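Local atomic coordinates of spherulin-4 (Aspergillus clavatus, PDB entry 5C5G), a protein that is a glycoside hydrolase of the spherulin-4 family, probably acting on galactosaminogalactan, a fungal polysaccharide that contains N-acetylgalactosamine. Residues Y76-Y81 with F115-Q120; V150-A155 with S167-E172. All blocks are in the same frame, centred on the assembly; numbering follows the deposited sequence.

Interaction 1 (Y76-Y81 with F115-Q120); sequences YVATTY and FDETPQ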
loop_
_atom_site.group_PDB
_atom_site.type_symbol
_atom_site.label_atom_id
_atom_site.label_comp_id
_atom_site.label_asym_id
_atom_site.label_seq_id
_atom_site.Cartn_x
_atom_site.Cartn_y
_atom_site.Cartn_z
ATOM N N TYR A 76 -1.741 -7.271 4.998
ATOM C CA TYR A 76 -0.399 -7.014 5.516
ATOM C C TYR A 76 0.244 -8.295 6.039
ATOM O O TYR A 76 -0.359 -8.996 6.860
ATOM C CB TYR A 76 -0.501 -5.993 6.653
ATOM C CG TYR A 76 0.797 -5.666 7.354
ATOM C CD1 TYR A 76 1.371 -6.555 8.252
ATOM C CD2 TYR A 76 1.411 -4.439 7.161
ATOM C CE1 TYR A 76 2.548 -6.254 8.900
ATOM C CE2 TYR A 76 2.588 -4.124 7.811
ATOM C CZ TYR A 76 3.161 -5.041 8.670
ATOM O OH TYR A 76 4.337 -4.747 9.322
ATOM N N VAL A 77 1.467 -8.576 5.592
ATOM C CA VAL A 77 2.247 -9.698 6.111
ATOM C C VAL A 77 3.674 -9.229 6.349
ATOM O O VAL A 77 4.315 -8.687 5.437
ATOM C CB VAL A 77 2.252 -10.891 5.133
ATOM C CG1 VAL A 77 3.136 -12.026 5.669
ATOM C CG2 VAL A 77 0.836 -11.399 4.895
ATOM N N ALA A 78 4.191 -9.435 7.552
ATOM C CA ALA A 78 5.557 -9.045 7.862
ATOM C C ALA A 78 6.563 -10.088 7.389
ATOM O O ALA A 78 6.294 -11.289 7.474
ATOM C CB ALA A 78 5.711 -8.848 9.364
ATOM N N THR A 79 7.736 -9.646 6.919
ATOM C CA THR A 79 8.804 -10.577 6.558
ATOM C C THR A 79 10.079 -10.398 7.368
ATOM O O THR A 79 10.992 -11.188 7.220
ATOM C CB THR A 79 9.176 -10.518 5.064
ATOM O OG1 THR A 79 9.951 -9.339 4.799
ATOM C CG2 THR A 79 7.957 -10.538 4.177
ATOM N N THR A 80 10.151 -9.353 8.193
ATOM C CA THR A 80 11.344 -9.103 9.014
ATOM C C THR A 80 12.635 -9.160 8.193
ATOM O O THR A 80 13.594 -9.846 8.551
ATOM C CB THR A 80 11.446 -10.088 10.208
ATOM O OG1 THR A 80 10.135 -10.377 10.697
ATOM C CG2 THR A 80 12.290 -9.470 11.334
ATOM N N TYR A 81 12.655 -8.428 7.086
ATOM C CA TYR A 81 13.843 -8.349 6.235
ATOM C C TYR A 81 14.241 -9.729 5.733
ATOM O O TYR A 81 15.409 -10.043 5.588
ATOM C CB TYR A 81 14.969 -7.601 6.959
ATOM C CG TYR A 81 14.459 -6.266 7.430
ATOM C CD1 TYR A 81 14.232 -5.228 6.526
ATOM C CD2 TYR A 81 14.115 -6.064 8.766
ATOM C CE1 TYR A 81 13.720 -4.009 6.947
ATOM C CE2 TYR A 81 13.601 -4.850 9.191
ATOM C CZ TYR A 81 13.410 -3.831 8.285
ATOM O OH TYR A 81 12.902 -2.625 8.709
ATOM N N PHE A 115 3.782 -7.162 1.623
ATOM C CA PHE A 115 4.878 -7.720 2.417
ATOM C C PHE A 115 5.693 -6.584 2.996
ATOM O O PHE A 115 6.390 -5.864 2.266
ATOM C CB PHE A 115 5.763 -8.604 1.558
ATOM C CG PHE A 115 5.104 -9.882 1.114
ATOM C CD1 PHE A 115 4.878 -10.904 2.038
ATOM C CD2 PHE A 115 4.739 -10.084 -0.200
ATOM C CE1 PHE A 115 4.289 -12.098 1.654
ATOM C CE2 PHE A 115 4.138 -11.281 -0.599
ATOM C CZ PHE A 115 3.919 -12.296 0.334
ATOM N N ASP A 116 5.627 -6.414 4.305
ATOM C CA ASP A 116 6.379 -5.362 4.974
ATOM C C ASP A 116 7.794 -5.814 5.284
ATOM O O ASP A 116 8.080 -7.005 5.442
ATOM C CB ASP A 116 5.662 -4.918 6.244
ATOM C CG ASP A 116 6.031 -3.514 6.673
ATOM O OD1 ASP A 116 6.610 -2.740 5.869
ATOM O OD2 ASP A 116 5.758 -3.169 7.830
ATOM N N GLU A 117 8.676 -4.835 5.328
ATOM C CA GLU A 117 10.068 -5.017 5.730
ATOM C C GLU A 117 10.821 -5.944 4.806
ATOM O O GLU A 117 11.576 -6.800 5.251
ATOM C CB GLU A 117 10.165 -5.576 7.154
ATOM C CG GLU A 117 9.338 -4.842 8.183
ATOM C CD GLU A 117 9.080 -5.675 9.445
ATOM O OE1 GLU A 117 8.834 -6.913 9.352
ATOM O OE2 GLU A 117 9.114 -5.078 10.536
ATOM N N THR A 118 10.656 -5.793 3.513
ATOM C CA THR A 118 11.481 -6.566 2.599
ATOM C C THR A 118 12.887 -5.939 2.579
ATOM O O THR A 118 13.056 -4.753 2.841
ATOM C CB THR A 118 10.871 -6.603 1.201
ATOM O OG1 THR A 118 10.649 -5.264 0.749
ATOM C CG2 THR A 118 9.559 -7.375 1.215
ATOM N N PRO A 119 13.923 -6.737 2.309
ATOM C CA PRO A 119 15.291 -6.224 2.382
ATOM C C PRO A 119 15.680 -5.358 1.199
ATOM O O PRO A 119 15.087 -5.482 0.123
ATOM C CB PRO A 119 16.151 -7.491 2.424
ATOM C CG PRO A 119 15.288 -8.569 1.998
ATOM C CD PRO A 119 13.869 -8.195 2.125
ATOM N N GLN A 120 16.631 -4.474 1.428
ATOM C CA GLN A 120 17.210 -3.660 0.367
ATOM C C GLN A 120 18.357 -4.349 -0.316
ATOM O O GLN A 120 18.555 -4.178 -1.513
ATOM C CB GLN A 120 17.774 -2.364 0.933
ATOM C CG GLN A 120 16.770 -1.297 1.255
ATOM C CD GLN A 120 17.460 -0.106 1.874
ATOM O OE1 GLN A 120 17.674 -0.073 3.085
ATOM N NE2 GLN A 120 17.869 0.852 1.045
HETATM O O HOH W 1 6.001 -5.695 11.469
HETATM O O HOH W 2 8.853 -8.245 11.875
#
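At the C-terminal mouth of the (beta/alpha)8 barrel, strands 71-78 and 112-116, the two strands of one beta-alpha-beta unit, bring together Tyr76 and Asp116, both of which bind N-acetyl-D-galactosamine. The Tyr76 hydroxyl donates to Asp116 OD2 over 2.6 Å, entering on the anti lone pair of that oxygen, with the ring and carboxylate planes 69° apart. CG of Tyr76 is anti to its backbone N (chi1 177°), beside the carbonyl carbon, and the ring meets Asp116 OD2 at its edge, near the ring plane. Asp116 OD1 receives two weak bonds, from the N-H of Glu117 and from Asn152 ND2, so both carboxylate oxygens are engaged.

In the backbone, parallel pairing runs from Asp116 N to Val77 O (2.9 Å) and from Thr79 N to Asp116 O (3.0 Å). On the helix-facing side of the sheet Val77 lies alongside Phe115, CB 4.1 Å from CD1, and helix 86-103 covers both; branched and aromatic carbon suits this buried layer between sheet and helix. Thr79 turns its methyl CG2 to the same ring.

Past the strand ends Glu117 reaches back across the other loop. Its OE1 accepts Thr80 N at 3.0 Å, on the anti side and 34° out of the carboxylate plane, and a water joins OE1 to Thr80 OG1. A second water donates to Tyr76 OH and, weakly, to Glu117 OE2. Glu117 CB sits over the centre of the Tyr81 ring, 3.9 Å from the centroid, a CH-pi contact, while Tyr81 N makes a weak bond to Glu117 O.

The short phenol-carboxylate bond, helped by two weak bonds to OD1, probably limits the rotation of the Asp116 carboxylate within the sugar site, and Glu117 ties the two loops beside it.

Interaction 2 (V150-A155 with S167-E172); sequences VHNPGA and STVVFE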
loop_
_atom_site.group_PDB
_atom_site.type_symbol
_atom_site.label_atom_id
_atom_site.label_comp_id
_atom_site.label_asym_id
_atom_site.label_seq_id
_atom_site.Cartn_x
_atom_site.Cartn_y
_atom_site.Cartn_z
ATOM N N VAL A 150 2.759 -6.515 -3.215
ATOM C CA VAL A 150 3.475 -5.268 -2.945
ATOM C C VAL A 150 4.555 -5.549 -1.919
ATOM O O VAL A 150 4.328 -6.315 -0.981
ATOM C CB VAL A 150 2.524 -4.149 -2.456
ATOM C CG1 VAL A 150 3.275 -2.867 -2.076
ATOM C CG2 VAL A 150 1.493 -3.833 -3.523
ATOM N N HIS A 151 5.728 -4.953 -2.119
ATOM C CA HIS A 151 6.820 -5.021 -1.165
ATOM C C HIS A 151 7.036 -3.669 -0.536
ATOM O O HIS A 151 6.950 -2.650 -1.225
ATOM C CB HIS A 151 8.118 -5.389 -1.880
ATOM C CG HIS A 151 8.168 -6.796 -2.359
ATOM N ND1 HIS A 151 9.208 -7.276 -3.116
ATOM C CD2 HIS A 151 7.314 -7.830 -2.178
ATOM C CE1 HIS A 151 8.994 -8.555 -3.381
ATOM N NE2 HIS A 151 7.853 -8.913 -2.827
ATOM N N ASN A 152 7.381 -3.647 0.741
ATOM C CA ASN A 152 7.794 -2.412 1.407
ATOM C C ASN A 152 9.173 -2.505 2.052
ATOM O O ASN A 152 9.301 -2.792 3.238
ATOM C CB ASN A 152 6.810 -1.969 2.469
ATOM C CG ASN A 152 7.185 -0.617 3.042
ATOM O OD1 ASN A 152 7.978 0.130 2.451
ATOM N ND2 ASN A 152 6.672 -0.307 4.226
ATOM N N PRO A 153 10.212 -2.208 1.270
ATOM C CA PRO A 153 11.543 -2.089 1.858
ATOM C C PRO A 153 11.720 -0.757 2.564
ATOM O O PRO A 153 12.694 -0.598 3.298
ATOM C CB PRO A 153 12.474 -2.183 0.640
ATOM C CG PRO A 153 11.636 -1.719 -0.508
ATOM C CD PRO A 153 10.242 -2.183 -0.201
ATOM N N GLY A 154 10.816 0.185 2.340
ATOM C CA GLY A 154 10.868 1.473 3.007
ATOM C C GLY A 154 12.026 2.348 2.564
ATOM O O GLY A 154 12.375 3.311 3.255
ATOM N N ALA A 155 12.613 2.022 1.417
ATOM C CA ALA A 155 13.829 2.635 0.909
ATOM C C ALA A 155 14.112 1.933 -0.409
ATOM O O ALA A 155 13.400 0.994 -0.772
ATOM C CB ALA A 155 14.983 2.448 1.888
ATOM N N SER A 167 4.269 -3.772 -7.141
ATOM C CA SER A 167 4.740 -2.451 -6.714
ATOM C C SER A 167 5.638 -2.591 -5.519
ATOM O O SER A 167 5.440 -3.498 -4.705
ATOM C CB SER A 167 3.573 -1.533 -6.357
ATOM O OG SER A 167 2.737 -1.313 -7.481
ATOM N N THR A 168 6.601 -1.683 -5.411
ATOM C CA THR A 168 7.514 -1.641 -4.291
ATOM C C THR A 168 7.534 -0.235 -3.732
ATOM O O THR A 168 7.725 0.729 -4.472
ATOM C CB THR A 168 8.946 -2.028 -4.729
ATOM O OG1 THR A 168 8.959 -3.384 -5.185
ATOM C CG2 THR A 168 9.922 -1.925 -3.597
ATOM N N VAL A 169 7.353 -0.127 -2.421
ATOM C CA VAL A 169 7.460 1.143 -1.712
ATOM C C VAL A 169 8.925 1.481 -1.533
ATOM O O VAL A 169 9.598 0.962 -0.657
ATOM C CB VAL A 169 6.749 1.082 -0.348
ATOM C CG1 VAL A 169 6.751 2.458 0.285
ATOM C CG2 VAL A 169 5.312 0.556 -0.482
ATOM N N VAL A 170 9.421 2.364 -2.392
ATOM C CA VAL A 170 10.839 2.712 -2.408
ATOM C C VAL A 170 11.153 3.980 -1.645
ATOM O O VAL A 170 12.330 4.309 -1.493
ATOM C CB VAL A 170 11.403 2.826 -3.841
ATOM C CG1 VAL A 170 11.320 1.482 -4.565
ATOM C CG2 VAL A 170 10.722 3.933 -4.646
ATOM N N PHE A 171 10.128 4.673 -1.156
ATOM C CA PHE A 171 10.306 5.841 -0.317
ATOM C C PHE A 171 9.207 5.783 0.730
ATOM O O PHE A 171 8.031 5.673 0.378
ATOM C CB PHE A 171 10.221 7.147 -1.121
ATOM C CG PHE A 171 10.500 8.344 -0.272
ATOM C CD1 PHE A 171 9.484 8.941 0.446
ATOM C CD2 PHE A 171 11.798 8.813 -0.116
ATOM C CE1 PHE A 171 9.753 10.000 1.290
ATOM C CE2 PHE A 171 12.068 9.886 0.707
ATOM C CZ PHE A 171 11.055 10.471 1.408
ATOM N N GLU A 172 9.589 5.835 2.004
ATOM C CA GLU A 172 8.642 5.840 3.109
ATOM C C GLU A 172 9.268 6.673 4.219
ATOM O O GLU A 172 10.013 6.146 5.048
ATOM C CB GLU A 172 8.321 4.416 3.605
ATOM C CG GLU A 172 7.210 4.418 4.660
ATOM C CD GLU A 172 7.208 3.258 5.617
ATOM O OE1 GLU A 172 7.864 2.235 5.361
ATOM O OE2 GLU A 172 6.534 3.395 6.668
HETATM O O HOH W 3 10.938 -5.226 -3.994
HETATM O O HOH W 4 12.528 5.898 2.386
HETATM O O HOH W 5 11.704 4.136 5.622
#
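Main-chain hydrogen bonds from both the N and the O of His151 join strand 148-152 to its parallel neighbour in the barrel, strand 167-172. His151 N donates to Ser167 O at 3.0 Å, and Val169 N to His151 O at 2.8 Å, nearly in line with the carbonyl. Beyond the strand end Gly154 N is shared weakly between Val169 O and Asn152 OD1; the positive phi of Gly154 is readily adopted by glycine.

The polar side-chain contact is made by Asn152 and Glu172, a residue that binds N-acetyl-D-galactosamine. Asn152 ND2 gives a straight bond to Glu172 OE1 (3.0 Å, 166° at the hydrogen), leaving in its own amide plane but arriving from above the carboxylate plane. With CG anti to the backbone N (chi1 -174°) and the chain extended beyond it, Glu172 brings its carboxylate across to the Asn152 amide, the two planes 48° apart. Tyr238 OH bonds the other oxygen, OE2.

Among apolar contacts, Val169 CG2 lies 4.3 Å from Val150 CG1 on the barrel-interior side, where branched aliphatic carbon suits a buried layer that Phe114 also lines. Pro153 CD presses on Thr168 CG2 at 3.4 Å, tighter than usual for two carbons. Val169 CB also lies 3.2 Å from Asn152 OD1, a carbon-to-oxygen contact.

Waters complete the contact: one links His151 ND1 to Thr168 OG1, and two bind Gly154 O, connecting it to Glu172 N and Glu172 O respectively.

Bonded at both oxygens, the Glu172 carboxylate is probably held in its orientation by Asn152 and Tyr238. An amide suits the place of Asn152: its NH2 serves as donor to Glu172 while its oxygen accepts, weakly, from Gly154 N.

In the fold
Both contacts join neighbouring parallel strands of one barrel and carry sugar-binding residues at its C-terminal mouth. Interaction 2 is more buried and lies nearer the centre of the chain; interaction 1 is partly buried and runs out to the exposed Tyr81. Interaction 1 sets a phenol against a carboxylate and adds an aromatic face over a glutamate chain, whereas interaction 2 sets an amide against a carboxylate beside small branched side chains; both continue into loops. Strands 112-116 and 148-152 are adjacent, so the two meet directly: Phe115 N probably bonds Val150 O (2.8 Å) and Phe115 O probably bonds Asn152 N. Asn152 stands between Asp116 and Glu172, whose side chains are about 5 Å apart at nearest atoms.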